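Local coordinates for protein terminal oxygenase component of carbazole 1,9a-dioxygenase (Nocardioides aromaticivorans, PDB 3GCF) that probably dihydroxylates carbazole at its angular position, using electrons relayed through a Rieske [2Fe-2S] cluster to a non-heme iron(II) centre, at residues T164-S175 against T296-K307. Sequence-based numbering, arbitrary orientation.
Sequences THLLGIRRTVQS and TQHEYFQVLQRK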
loop_
_atom_site.group_PDB
_atom_site.type_symbol
_atom_site.label_atom_id
_atom_site.label_comp_id
_atom_site.label_asym_id
_atom_site.label_seq_id
_atom_site.Cartn_x
_atom_site.Cartn_y
_atom_site.Cartn_z
ATOM N N THR A 164 -5.380 -12.676 43.962
ATOM C CA THR A 164 -5.040 -13.288 42.686
ATOM C C THR A 164 -3.815 -12.612 42.091
ATOM O O THR A 164 -3.380 -11.559 42.559
ATOM C CB THR A 164 -6.192 -13.147 41.668
ATOM O OG1 THR A 164 -6.394 -11.756 41.367
ATOM C CG2 THR A 164 -7.487 -13.741 42.230
ATOM N N HIS A 165 -3.257 -13.238 41.064
ATOM C CA HIS A 165 -2.115 -12.688 40.359
ATOM C C HIS A 165 -2.443 -12.834 38.881
ATOM O O HIS A 165 -3.082 -13.809 38.478
ATOM C CB HIS A 165 -0.837 -13.456 40.683
ATOM C CG HIS A 165 0.405 -12.731 40.271
ATOM N ND1 HIS A 165 0.869 -11.618 40.939
ATOM C CD2 HIS A 165 1.249 -12.924 39.230
ATOM C CE1 HIS A 165 1.947 -11.158 40.327
ATOM N NE2 HIS A 165 2.197 -11.932 39.287
ATOM N N LEU A 166 -2.021 -11.866 38.074
ATOM C CA LEU A 166 -2.308 -11.904 36.648
ATOM C C LEU A 166 -1.061 -11.804 35.789
ATOM O O LEU A 166 -0.089 -11.142 36.148
ATOM C CB LEU A 166 -3.283 -10.781 36.268
ATOM C CG LEU A 166 -4.727 -10.936 36.755
ATOM C CD1 LEU A 166 -4.785 -10.799 38.272
ATOM C CD2 LEU A 166 -5.612 -9.888 36.092
ATOM N N LEU A 167 -1.108 -12.479 34.645
ATOM C CA LEU A 167 -0.010 -12.495 33.690
ATOM C C LEU A 167 -0.628 -12.539 32.301
ATOM O O LEU A 167 -1.611 -13.245 32.077
ATOM C CB LEU A 167 0.861 -13.731 33.910
ATOM C CG LEU A 167 1.582 -13.791 35.259
ATOM C CD1 LEU A 167 2.105 -15.199 35.490
ATOM C CD2 LEU A 167 2.715 -12.765 35.294
ATOM N N GLY A 168 -0.069 -11.776 31.371
ATOM C CA GLY A 168 -0.617 -11.781 30.030
ATOM C C GLY A 168 0.338 -11.308 28.954
ATOM O O GLY A 168 1.515 -11.060 29.207
ATOM N N ILE A 169 -0.181 -11.206 27.737
ATOM C CA ILE A 169 0.588 -10.739 26.595
ATOM C C ILE A 169 -0.359 -9.910 25.754
ATOM O O ILE A 169 -1.570 -9.921 25.977
ATOM C CB ILE A 169 1.114 -11.904 25.730
ATOM C CG1 ILE A 169 -0.061 -12.765 25.250
ATOM C CG2 ILE A 169 2.128 -12.727 26.522
ATOM C CD1 ILE A 169 0.323 -13.855 24.287
ATOM N N ARG A 170 0.196 -9.178 24.797
ATOM C CA ARG A 170 -0.608 -8.356 23.903
ATOM C C ARG A 170 0.005 -8.477 22.529
ATOM O O ARG A 170 1.190 -8.784 22.401
ATOM C CB ARG A 170 -0.602 -6.888 24.350
ATOM C CG ARG A 170 0.773 -6.209 24.338
ATOM C CD ARG A 170 0.698 -4.828 24.999
ATOM N NE ARG A 170 1.983 -4.130 25.037
ATOM C CZ ARG A 170 2.407 -3.279 24.105
ATOM N NH1 ARG A 170 1.655 -3.008 23.041
ATOM N NH2 ARG A 170 3.581 -2.679 24.246
ATOM N N ARG A 171 -0.806 -8.253 21.505
ATOM C CA ARG A 171 -0.337 -8.322 20.133
ATOM C C ARG A 171 -1.302 -7.501 19.293
ATOM O O ARG A 171 -2.427 -7.221 19.716
ATOM C CB ARG A 171 -0.319 -9.775 19.639
ATOM C CG ARG A 171 -1.687 -10.296 19.195
ATOM C CD ARG A 171 -1.648 -11.773 18.819
ATOM N NE ARG A 171 -1.870 -12.646 19.966
ATOM C CZ ARG A 171 -1.815 -13.974 19.912
ATOM N NH1 ARG A 171 -1.537 -14.577 18.764
ATOM N NH2 ARG A 171 -2.050 -14.701 20.998
ATOM N N THR A 172 -0.854 -7.124 18.105
ATOM C CA THR A 172 -1.649 -6.341 17.168
ATOM C C THR A 172 -2.437 -7.277 16.256
ATOM O O THR A 172 -1.911 -8.291 15.817
ATOM C CB THR A 172 -0.723 -5.454 16.307
ATOM O OG1 THR A 172 -0.004 -4.554 17.163
ATOM C CG2 THR A 172 -1.525 -4.656 15.280
ATOM N N VAL A 173 -3.697 -6.936 15.987
ATOM C CA VAL A 173 -4.562 -7.728 15.110
ATOM C C VAL A 173 -5.092 -6.797 14.022
ATOM O O VAL A 173 -5.502 -5.670 14.307
ATOM C CB VAL A 173 -5.764 -8.334 15.878
ATOM C CG1 VAL A 173 -6.662 -9.114 14.916
ATOM C CG2 VAL A 173 -5.264 -9.254 16.985
ATOM N N GLN A 174 -5.078 -7.264 12.776
ATOM C CA GLN A 174 -5.522 -6.439 11.662
ATOM C C GLN A 174 -7.027 -6.483 11.389
ATOM O O GLN A 174 -7.460 -6.951 10.339
ATOM C CB GLN A 174 -4.767 -6.824 10.385
ATOM C CG GLN A 174 -3.237 -6.845 10.505
ATOM C CD GLN A 174 -2.641 -5.490 10.883
ATOM O OE1 GLN A 174 -2.998 -4.463 10.315
ATOM N NE2 GLN A 174 -1.714 -5.494 11.836
ATOM N N SER A 175 -7.824 -6.002 12.335
ATOM C CA SER A 175 -9.267 -5.944 12.155
ATOM C C SER A 175 -9.784 -4.886 13.099
ATOM O O SER A 175 -9.111 -4.526 14.068
ATOM C CB SER A 175 -9.942 -7.289 12.488
ATOM O OG SER A 175 -10.393 -7.345 13.839
ATOM N N THR A 296 -9.033 0.101 11.537
ATOM C CA THR A 296 -8.930 -1.270 11.041
ATOM C C THR A 296 -7.990 -2.174 11.836
ATOM O O THR A 296 -7.674 -3.282 11.395
ATOM C CB THR A 296 -8.446 -1.278 9.572
ATOM O OG1 THR A 296 -7.073 -0.864 9.523
ATOM C CG2 THR A 296 -9.276 -0.316 8.726
ATOM N N GLN A 297 -7.553 -1.719 13.007
ATOM C CA GLN A 297 -6.624 -2.504 13.812
ATOM C C GLN A 297 -6.902 -2.391 15.304
ATOM O O GLN A 297 -7.474 -1.402 15.761
ATOM C CB GLN A 297 -5.189 -2.037 13.539
ATOM C CG GLN A 297 -4.801 -2.015 12.066
ATOM C CD GLN A 297 -3.506 -1.247 11.804
ATOM O OE1 GLN A 297 -3.421 -0.047 12.064
ATOM N NE2 GLN A 297 -2.499 -1.940 11.287
ATOM N N HIS A 298 -6.517 -3.414 16.063
ATOM C CA HIS A 298 -6.692 -3.359 17.506
ATOM C C HIS A 298 -5.600 -4.128 18.218
ATOM O O HIS A 298 -4.914 -4.957 17.616
ATOM C CB HIS A 298 -8.081 -3.866 17.950
ATOM C CG HIS A 298 -8.306 -5.334 17.758
ATOM N ND1 HIS A 298 -8.751 -5.872 16.569
ATOM C CD2 HIS A 298 -8.215 -6.369 18.627
ATOM C CE1 HIS A 298 -8.932 -7.173 16.715
ATOM N NE2 HIS A 298 -8.615 -7.501 17.954
ATOM N N GLU A 299 -5.426 -3.825 19.501
ATOM C CA GLU A 299 -4.419 -4.497 20.305
ATOM C C GLU A 299 -5.156 -5.523 21.149
ATOM O O GLU A 299 -6.014 -5.178 21.969
ATOM C CB GLU A 299 -3.687 -3.504 21.206
ATOM C CG GLU A 299 -2.485 -4.110 21.922
ATOM C CD GLU A 299 -1.296 -4.350 20.996
ATOM O OE1 GLU A 299 -1.412 -4.095 19.778
ATOM O OE2 GLU A 299 -0.236 -4.793 21.490
ATOM N N TYR A 300 -4.815 -6.784 20.931
ATOM C CA TYR A 300 -5.437 -7.899 21.625
ATOM C C TYR A 300 -4.638 -8.272 22.872
ATOM O O TYR A 300 -3.496 -8.706 22.772
ATOM C CB TYR A 300 -5.522 -9.069 20.638
ATOM C CG TYR A 300 -5.989 -10.409 21.169
ATOM C CD1 TYR A 300 -7.035 -10.509 22.089
ATOM C CD2 TYR A 300 -5.418 -11.592 20.688
ATOM C CE1 TYR A 300 -7.501 -11.761 22.514
ATOM C CE2 TYR A 300 -5.873 -12.839 21.100
ATOM C CZ TYR A 300 -6.912 -12.922 22.010
ATOM O OH TYR A 300 -7.349 -14.167 22.405
ATOM N N PHE A 301 -5.238 -8.069 24.044
ATOM C CA PHE A 301 -4.597 -8.412 25.315
ATOM C C PHE A 301 -5.218 -9.707 25.829
ATOM O O PHE A 301 -6.434 -9.877 25.787
ATOM C CB PHE A 301 -4.839 -7.341 26.395
ATOM C CG PHE A 301 -4.081 -6.051 26.192
ATOM C CD1 PHE A 301 -4.439 -5.161 25.183
ATOM C CD2 PHE A 301 -3.043 -5.702 27.056
ATOM C CE1 PHE A 301 -3.777 -3.936 25.037
ATOM C CE2 PHE A 301 -2.367 -4.476 26.922
ATOM C CZ PHE A 301 -2.738 -3.589 25.909
ATOM N N GLN A 302 -4.382 -10.615 26.316
ATOM C CA GLN A 302 -4.858 -11.860 26.891
ATOM C C GLN A 302 -4.239 -11.878 28.277
ATOM O O GLN A 302 -3.020 -11.850 28.396
ATOM C CB GLN A 302 -4.359 -13.060 26.094
ATOM C CG GLN A 302 -4.950 -13.190 24.713
ATOM C CD GLN A 302 -4.133 -14.113 23.846
ATOM O OE1 GLN A 302 -3.021 -13.776 23.444
ATOM N NE2 GLN A 302 -4.671 -15.291 23.560
ATOM N N VAL A 303 -5.066 -11.920 29.317
ATOM C CA VAL A 303 -4.553 -11.915 30.684
ATOM C C VAL A 303 -5.144 -13.052 31.497
ATOM O O VAL A 303 -6.364 -13.190 31.609
ATOM C CB VAL A 303 -4.874 -10.580 31.400
ATOM C CG1 VAL A 303 -4.076 -10.476 32.697
ATOM C CG2 VAL A 303 -4.554 -9.407 30.487
ATOM N N LEU A 304 -4.267 -13.869 32.067
ATOM C CA LEU A 304 -4.694 -15.006 32.865
ATOM C C LEU A 304 -4.634 -14.677 34.351
ATOM O O LEU A 304 -3.661 -14.096 34.831
ATOM C CB LEU A 304 -3.818 -16.219 32.545
ATOM C CG LEU A 304 -3.858 -16.657 31.072
ATOM C CD1 LEU A 304 -3.059 -17.939 30.901
ATOM C CD2 LEU A 304 -5.299 -16.869 30.622
ATOM N N GLN A 305 -5.688 -15.048 35.071
ATOM C CA GLN A 305 -5.791 -14.783 36.500
ATOM C C GLN A 305 -5.802 -16.058 37.331
ATOM O O GLN A 305 -6.622 -16.950 37.118
ATOM C CB GLN A 305 -7.058 -13.983 36.787
ATOM C CG GLN A 305 -7.344 -13.747 38.262
ATOM C CD GLN A 305 -8.603 -12.926 38.463
ATOM O OE1 GLN A 305 -9.665 -13.278 37.957
ATOM N NE2 GLN A 305 -8.489 -11.826 39.194
ATOM N N ARG A 306 -4.890 -16.120 38.292
ATOM C CA ARG A 306 -4.762 -17.267 39.175
ATOM C C ARG A 306 -4.894 -16.840 40.637
ATOM O O ARG A 306 -4.293 -15.856 41.062
ATOM C CB ARG A 306 -3.397 -17.922 38.952
ATOM C CG ARG A 306 -2.963 -18.889 40.044
ATOM C CD ARG A 306 -3.890 -20.081 40.140
ATOM N NE ARG A 306 -3.803 -20.961 38.979
ATOM C CZ ARG A 306 -2.743 -21.710 38.684
ATOM N NH1 ARG A 306 -1.675 -21.679 39.468
ATOM N NH2 ARG A 306 -2.757 -22.507 37.620
ATOM N N LYS A 307 -5.686 -17.576 41.404
ATOM C CA LYS A 307 -5.850 -17.269 42.822
ATOM C C LYS A 307 -4.560 -17.711 43.514
ATOM O O LYS A 307 -4.049 -18.799 43.241
ATOM C CB LYS A 307 -7.052 -18.031 43.395
ATOM C CG LYS A 307 -7.448 -17.610 44.805
ATOM C CD LYS A 307 -8.725 -18.306 45.264
ATOM C CE LYS A 307 -9.115 -17.866 46.671
ATOM N NZ LYS A 307 -10.366 -18.522 47.165
HETATM O O HOH W 1 -2.304 -11.114 22.545
#
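His-298 reaches across to Val-173, the last residue of the neighbouring strand, and to Ser-175 in the loop just beyond it, and is gripped in two ways. Its ND1 donates to the backbone O of Ser-175 at 2.9 Å; the bond is nearly straight (174°) and lies in the ring plane, although it meets the carbonyl from above rather than on a lone pair. One face of the same imidazole receives CB of Val-173 in a CH-pi contact, 3.8 Å from the ring centroid, so edge and face together fix the ring's rotation. CG of His-298 sits between its own N and carbonyl carbon (chi1 69°), a rotamer that swings the ring over Val-173. Val-173 and His-298 close an antiparallel ladder in which 164-173, an outermost strand of the seven-stranded sheet within this chain, pairs with 298-307; such a sheet backed by helices is the core of the helix-grip catalytic domain of Rieske oxygenases, and the side chain of Tyr-300 lies about 6 Å from the iron(II). On the side of Tyr-300, Arg-171 points NH2 at Gln-302 OE1, 2.8 Å away and in the guanidinium plane, while a water accepts from Arg-171 NE and donates to both Gln-302 OE1 and Tyr-300 O; NH1 forms a salt bridge with Asp-335. On the other face, Glu-299 divides its carboxylate: OE1 takes the hydroxyl of Thr-172 on its syn lone pair (OG1 to OE1, 3.0 Å), and OE2 forms a salt bridge with Arg-170 NH1 (3.0 Å), which comes from above the carboxylate plane. A glutamine in place of Glu-299 would probably cost Arg-170 NH1 its charged mate on this strand, though NH2 would keep its salt bridge with Glu-43. Beside this pair, CB of Arg-170 rests over the centre of the Phe-301 ring, 3.9 Å from its centroid.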